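Local coordinates for minor fimbrium subunit Mfa5 (Porphyromonas gingivalis ATCC 33277, PDB 6TO1), which serves as an accessory subunit of the minor fimbriae, surface pili that mediate biofilm formation and adhesion to host cells and other oral bacteria, at residues A[526-531]-A[631-636]; A[568-573]-A[580-585]. All coordinates share one frame; numbering follows the deposited sequence.

Interaction 1 of 2, residues A[526-531]-A[631-636]; sequences VKLGYG and KKPAGN
Leu528 meets Pro633 with one methyl branch. Leu528 CD2 lies 3.6 Å from Pro633 CG and 3.7 Å from Pro633 CB, so the touch falls on the CB-CG side of the pyrrolidine ring. The two side chains run obliquely past one another. Leu528 owes this reach to its torsions: CG stands anti to its own carbonyl carbon and beside the backbone N (chi1 -88°), and chi2 of 61° turns CD1 aside and leaves CD2 extended, anti to CA, toward the proline.

A second approach, made by backbone alone, lies beside the first. Gly531 CA comes to 3.1 Å from Pro633 O, and the same residues bring their CA atoms to 4.4 Å. The buried area is small, 142 Å², yet Leu528, Gly531 and Pro633 are all buried. No hydrogen bond joins the two segments directly. Pro633 has a further set of neighbours in helix 475-480, where its ring touches Leu475 and Ile478, while Ala634 N bonds to Gln479 OE1.

One residue beyond Gly531, Val532 makes backbone hydrogen bonds to both Pro633 and Gly635, which flank Ala634. One residue bonding to two that stand either side of a third is the signature of parallel pairing. The contact thus marks the start of the parallel pair formed by strands 530-539 and 634-643 in a mixed beta sheet, with a short helix packed against its entry.

Interaction 2 of 2, residues A[568-573]-A[580-585]; sequences FFLPSG and KWIKLD
Water 1 stands between two backbone carbonyls, 2.8 Å from Phe569 O and 2.6 Å from Lys580 O. Counting further acceptors nearby, it has fewer protons than takers, so the two bonds may not both be made at once. No direct hydrogen bond crosses between the segments.

Beside the water, Lys580 and Phe568 lie alongside each other and point the same way. Lys580 CD sits over one ring face, 3.9 Å from the centroid of the Phe568 ring and 9° off the ring normal, which is a CH-pi contact. Nearer the backbone, Lys580 CB is 3.6 Å from Phe568 CG. Two torsions fit the chain to the ring: chi1 of 63° sets CG between the backbone N and the carbonyl carbon, and a bend at chi3 (-133°) carries the amine end along toward CZ. Lys580 CG meanwhile lies over one face of the Trp581 ring, offset toward its rim, so the aliphatic chain touches both aromatic rings.

Lys580 and Trp581, both facing Ile577, fit a classic beta bulge. Strands 565-568 and 582-583 each pair antiparallel with strand 530-539, the latter through the backbone bond of Ile582 with Gly531. Phe569 has a backbone bond of its own to Ile533.

Past the water, Leu570 CD1 rests 3.8 Å from Lys580 C, on the backbone of the bulge. Ile582 makes the apolar end of the contact: its CG1 is 3.7 Å from Pro571 CD, and its CD1 meets the Phe569 ring obliquely at CD2, 4.3 Å away. Ile582 CD1 also lies 3.5 Å from the carbonyl oxygen Phe569 O. Tyr594 of strand 592-596 touches Phe569, Pro571 and Ile582 alike.

In the fold
Both contacts gather round strand 530-539, and their centres lie about 11 Å apart. Interaction 1 includes the start of that strand and brings it to its parallel neighbour 634-643, whereas interaction 2 flanks it, joining the loop that leaves strand 565-568 to the segment that carries strand 582-583. They are linked directly: Gly531 O is 2.7 Å from Ile582 N and Gly529 O 2.8 Å from Leu584 N, both probable hydrogen bonds. Every touching residue of interaction 1 is buried, and its chemistry is one apolar touch plus a close backbone approach. Interaction 2 is larger, 321 Å² against 142 Å², and only partly buried, which fits its water and its lysine-aromatic contact.

Interaction 1 of 2, residues A[526-531]-A[631-636]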
loop_
_atom_site.group_PDB
_atom_site.type_symbol
_atom_site.label_atom_id
_atom_site.label_comp_id
_atom_site.label_asym_id
_atom_site.label_seq_id
_atom_site.Cartn_x
_atom_site.Cartn_y
_atom_site.Cartn_z
ATOM N N VAL A 526 14.222 -23.881 -17.101
ATOM C CA VAL A 526 15.319 -23.590 -18.008
ATOM C C VAL A 526 15.847 -24.896 -18.598
ATOM O O VAL A 526 15.806 -25.958 -17.961
ATOM C CB VAL A 526 16.485 -22.821 -17.340
ATOM C CG1 VAL A 526 16.010 -21.486 -16.768
ATOM C CG2 VAL A 526 17.124 -23.634 -16.270
ATOM N N LYS A 527 16.335 -24.794 -19.826
ATOM C CA LYS A 527 17.114 -25.856 -20.476
ATOM C C LYS A 527 18.529 -25.355 -20.746
ATOM O O LYS A 527 18.730 -24.207 -21.160
ATOM C CB LYS A 527 16.435 -26.299 -21.776
ATOM C CG LYS A 527 15.065 -26.915 -21.562
ATOM C CD LYS A 527 14.309 -27.181 -22.878
ATOM C CE LYS A 527 12.891 -27.671 -22.572
ATOM N NZ LYS A 527 12.057 -27.863 -23.775
ATOM N N LEU A 528 19.509 -26.219 -20.482
ATOM C CA LEU A 528 20.902 -25.861 -20.704
ATOM C C LEU A 528 21.142 -25.563 -22.182
ATOM O O LEU A 528 20.535 -26.170 -23.067
ATOM C CB LEU A 528 21.816 -27.005 -20.252
ATOM C CG LEU A 528 22.244 -26.985 -18.796
ATOM C CD1 LEU A 528 21.002 -27.090 -17.932
ATOM C CD2 LEU A 528 23.159 -28.145 -18.527
ATOM N N GLY A 529 22.026 -24.603 -22.442
ATOM C CA GLY A 529 22.360 -24.233 -23.805
ATOM C C GLY A 529 23.674 -24.821 -24.317
ATOM O O GLY A 529 23.891 -24.855 -25.530
ATOM N N TYR A 530 24.547 -25.270 -23.414
ATOM C CA TYR A 530 25.870 -25.789 -23.773
ATOM C C TYR A 530 26.267 -26.979 -22.918
ATOM O O TYR A 530 26.119 -26.959 -21.698
ATOM C CB TYR A 530 26.962 -24.694 -23.624
ATOM C CG TYR A 530 26.677 -23.517 -24.518
ATOM C CD1 TYR A 530 27.177 -23.456 -25.815
ATOM C CD2 TYR A 530 25.826 -22.495 -24.095
ATOM C CE1 TYR A 530 26.857 -22.406 -26.648
ATOM C CE2 TYR A 530 25.508 -21.453 -24.913
ATOM C CZ TYR A 530 26.022 -21.402 -26.183
ATOM O OH TYR A 530 25.696 -20.345 -26.989
ATOM N N GLY A 531 26.839 -28.001 -23.558
ATOM C CA GLY A 531 27.374 -29.142 -22.859
ATOM C C GLY A 531 28.878 -29.257 -23.057
ATOM O O GLY A 531 29.524 -28.367 -23.622
ATOM N N LYS A 631 19.464 -32.323 -21.042
ATOM C CA LYS A 631 19.233 -33.075 -19.817
ATOM C C LYS A 631 20.440 -33.892 -19.378
ATOM O O LYS A 631 20.549 -34.236 -18.197
ATOM C CB LYS A 631 18.035 -34.012 -19.985
ATOM C CG LYS A 631 16.744 -33.309 -20.370
ATOM C CD LYS A 631 15.596 -34.307 -20.525
ATOM C CE LYS A 631 14.778 -34.439 -19.244
ATOM N NZ LYS A 631 15.584 -34.902 -18.095
ATOM N N LYS A 632 21.338 -34.231 -20.295
ATOM C CA LYS A 632 22.520 -35.032 -19.981
ATOM C C LYS A 632 23.683 -34.359 -20.697
ATOM O O LYS A 632 24.081 -34.766 -21.793
ATOM C CB LYS A 632 22.325 -36.485 -20.425
ATOM C CG LYS A 632 21.247 -37.222 -19.631
ATOM C CD LYS A 632 21.589 -37.303 -18.140
ATOM C CE LYS A 632 20.461 -38.004 -17.345
ATOM N NZ LYS A 632 20.740 -37.907 -15.879
ATOM N N PRO A 633 24.235 -33.297 -20.110
ATOM C CA PRO A 633 25.084 -32.378 -20.880
ATOM C C PRO A 633 26.578 -32.611 -20.761
ATOM O O PRO A 633 27.330 -31.789 -21.289
ATOM C CB PRO A 633 24.717 -31.030 -20.247
ATOM C CG PRO A 633 24.628 -31.394 -18.778
ATOM C CD PRO A 633 23.848 -32.717 -18.802
ATOM N N ALA A 634 27.012 -33.665 -20.067
ATOM C CA ALA A 634 28.431 -33.913 -19.805
ATOM C C ALA A 634 28.773 -35.331 -20.260
ATOM O O ALA A 634 28.602 -36.303 -19.517
ATOM C CB ALA A 634 28.761 -33.712 -18.320
ATOM N N GLY A 635 29.210 -35.455 -21.502
ATOM C CA GLY A 635 29.674 -36.734 -21.986
ATOM C C GLY A 635 31.095 -37.044 -21.543
ATOM O O GLY A 635 31.893 -36.162 -21.192
ATOM N N ASN A 636 31.428 -38.340 -21.549
ATOM C CA ASN A 636 32.740 -38.788 -21.096
ATOM C C ASN A 636 33.206 -39.903 -22.018
ATOM O O ASN A 636 32.522 -40.921 -22.147
ATOM C CB ASN A 636 32.719 -39.294 -19.644
ATOM C CG ASN A 636 32.562 -38.178 -18.634
ATOM O OD1 ASN A 636 33.540 -37.540 -18.217
ATOM N ND2 ASN A 636 31.321 -37.918 -18.247
#

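Interaction 2 of 2, residues A[568-573]-A[580-585]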
loop_
_atom_site.group_PDB
_atom_site.type_symbol
_atom_site.label_atom_id
_atom_site.label_comp_id
_atom_site.label_asym_id
_atom_site.label_seq_id
_atom_site.Cartn_x
_atom_site.Cartn_y
_atom_site.Cartn_z
ATOM N N PHE A 568 39.151 -31.654 -22.969
ATOM C CA PHE A 568 37.832 -31.469 -23.538
ATOM C C PHE A 568 37.890 -31.549 -25.050
ATOM O O PHE A 568 38.904 -31.202 -25.667
ATOM C CB PHE A 568 37.238 -30.120 -23.131
ATOM C CG PHE A 568 36.904 -30.037 -21.689
ATOM C CD1 PHE A 568 37.815 -29.533 -20.786
ATOM C CD2 PHE A 568 35.678 -30.486 -21.216
ATOM C CE1 PHE A 568 37.522 -29.455 -19.442
ATOM C CE2 PHE A 568 35.384 -30.407 -19.855
ATOM C CZ PHE A 568 36.311 -29.887 -18.972
ATOM N N PHE A 569 36.776 -31.987 -25.624
ATOM C CA PHE A 569 36.581 -32.108 -27.059
ATOM C C PHE A 569 35.670 -30.996 -27.542
ATOM O O PHE A 569 34.605 -30.766 -26.960
ATOM C CB PHE A 569 35.958 -33.463 -27.416
ATOM C CG PHE A 569 35.369 -33.527 -28.811
ATOM C CD1 PHE A 569 36.169 -33.802 -29.911
ATOM C CD2 PHE A 569 34.010 -33.330 -29.015
ATOM C CE1 PHE A 569 35.627 -33.865 -31.190
ATOM C CE2 PHE A 569 33.462 -33.379 -30.287
ATOM C CZ PHE A 569 34.271 -33.659 -31.380
ATOM N N LEU A 570 36.064 -30.346 -28.632
ATOM C CA LEU A 570 35.249 -29.325 -29.283
ATOM C C LEU A 570 35.035 -29.698 -30.742
ATOM O O LEU A 570 36.013 -29.812 -31.498
ATOM C CB LEU A 570 35.933 -27.966 -29.158
ATOM C CG LEU A 570 35.038 -26.739 -29.207
ATOM C CD1 LEU A 570 34.033 -26.751 -28.069
ATOM C CD2 LEU A 570 35.881 -25.472 -29.160
ATOM N N PRO A 571 33.814 -29.898 -31.184
ATOM C CA PRO A 571 33.575 -30.294 -32.574
ATOM C C PRO A 571 33.748 -29.092 -33.494
ATOM O O PRO A 571 33.986 -27.970 -33.052
ATOM C CB PRO A 571 32.132 -30.789 -32.548
ATOM C CG PRO A 571 31.500 -29.927 -31.478
ATOM C CD PRO A 571 32.553 -29.589 -30.476
ATOM N N SER A 572 33.653 -29.355 -34.795
ATOM C CA SER A 572 33.659 -28.284 -35.779
ATOM C C SER A 572 32.245 -27.733 -35.961
ATOM O O SER A 572 31.251 -28.341 -35.561
ATOM C CB SER A 572 34.213 -28.776 -37.112
ATOM O OG SER A 572 35.602 -28.528 -37.200
ATOM N N GLY A 573 32.165 -26.576 -36.593
ATOM C CA GLY A 573 30.910 -25.884 -36.796
ATOM C C GLY A 573 30.793 -24.655 -35.911
ATOM O O GLY A 573 31.555 -24.442 -34.968
ATOM N N LYS A 580 35.501 -25.382 -24.441
ATOM C CA LYS A 580 34.853 -26.654 -24.179
ATOM C C LYS A 580 33.341 -26.685 -24.338
ATOM O O LYS A 580 32.766 -27.774 -24.222
ATOM C CB LYS A 580 35.203 -27.101 -22.746
ATOM C CG LYS A 580 34.693 -26.139 -21.668
ATOM C CD LYS A 580 35.480 -26.267 -20.388
ATOM C CE LYS A 580 34.581 -26.351 -19.177
ATOM N NZ LYS A 580 35.374 -26.221 -17.927
ATOM N N TRP A 581 32.683 -25.567 -24.662
ATOM C CA TRP A 581 31.221 -25.496 -24.575
ATOM C C TRP A 581 30.559 -25.825 -25.909
ATOM O O TRP A 581 30.610 -25.046 -26.867
ATOM C CB TRP A 581 30.792 -24.119 -24.057
ATOM C CG TRP A 581 31.424 -23.735 -22.783
ATOM C CD1 TRP A 581 32.443 -22.852 -22.604
ATOM C CD2 TRP A 581 31.067 -24.197 -21.476
ATOM N NE1 TRP A 581 32.761 -22.757 -21.276
ATOM C CE2 TRP A 581 31.931 -23.579 -20.564
ATOM C CE3 TRP A 581 30.116 -25.100 -20.996
ATOM C CZ2 TRP A 581 31.858 -23.810 -19.191
ATOM C CZ3 TRP A 581 30.057 -25.338 -19.627
ATOM C CH2 TRP A 581 30.910 -24.699 -18.749
ATOM N N ILE A 582 29.907 -26.981 -25.959
ATOM C CA ILE A 582 29.259 -27.480 -27.168
ATOM C C ILE A 582 27.806 -27.033 -27.151
ATOM O O ILE A 582 27.042 -27.416 -26.257
ATOM C CB ILE A 582 29.365 -29.012 -27.261
ATOM C CG1 ILE A 582 30.841 -29.415 -27.190
ATOM C CG2 ILE A 582 28.646 -29.516 -28.461
ATOM C CD1 ILE A 582 31.068 -30.903 -26.982
ATOM N N LYS A 583 27.425 -26.244 -28.150
ATOM C CA LYS A 583 26.064 -25.742 -28.240
ATOM C C LYS A 583 25.068 -26.882 -28.383
ATOM O O LYS A 583 25.222 -27.765 -29.234
ATOM C CB LYS A 583 25.943 -24.798 -29.431
ATOM C CG LYS A 583 24.565 -24.139 -29.578
ATOM C CD LYS A 583 24.696 -22.800 -30.300
ATOM C CE LYS A 583 23.382 -22.008 -30.276
ATOM N NZ LYS A 583 23.614 -20.579 -30.632
ATOM N N LEU A 584 24.015 -26.833 -27.568
ATOM C CA LEU A 584 23.024 -27.888 -27.490
ATOM C C LEU A 584 21.764 -27.510 -28.251
ATOM O O LEU A 584 21.443 -26.326 -28.403
ATOM C CB LEU A 584 22.663 -28.174 -26.033
ATOM C CG LEU A 584 23.778 -28.696 -25.148
ATOM C CD1 LEU A 584 23.346 -28.855 -23.707
ATOM C CD2 LEU A 584 24.319 -30.037 -25.720
ATOM N N ASP A 585 21.040 -28.534 -28.725
ATOM C CA ASP A 585 19.732 -28.331 -29.343
ATOM C C ASP A 585 18.680 -28.441 -28.244
ATOM O O ASP A 585 18.368 -29.544 -27.774
ATOM C CB ASP A 585 19.471 -29.345 -30.452
ATOM C CG ASP A 585 18.079 -29.209 -31.054
ATOM O OD1 ASP A 585 17.318 -28.296 -30.648
ATOM O OD2 ASP A 585 17.747 -30.027 -31.940
HETATM O O HOH W 1 33.730 -30.211 -24.365
#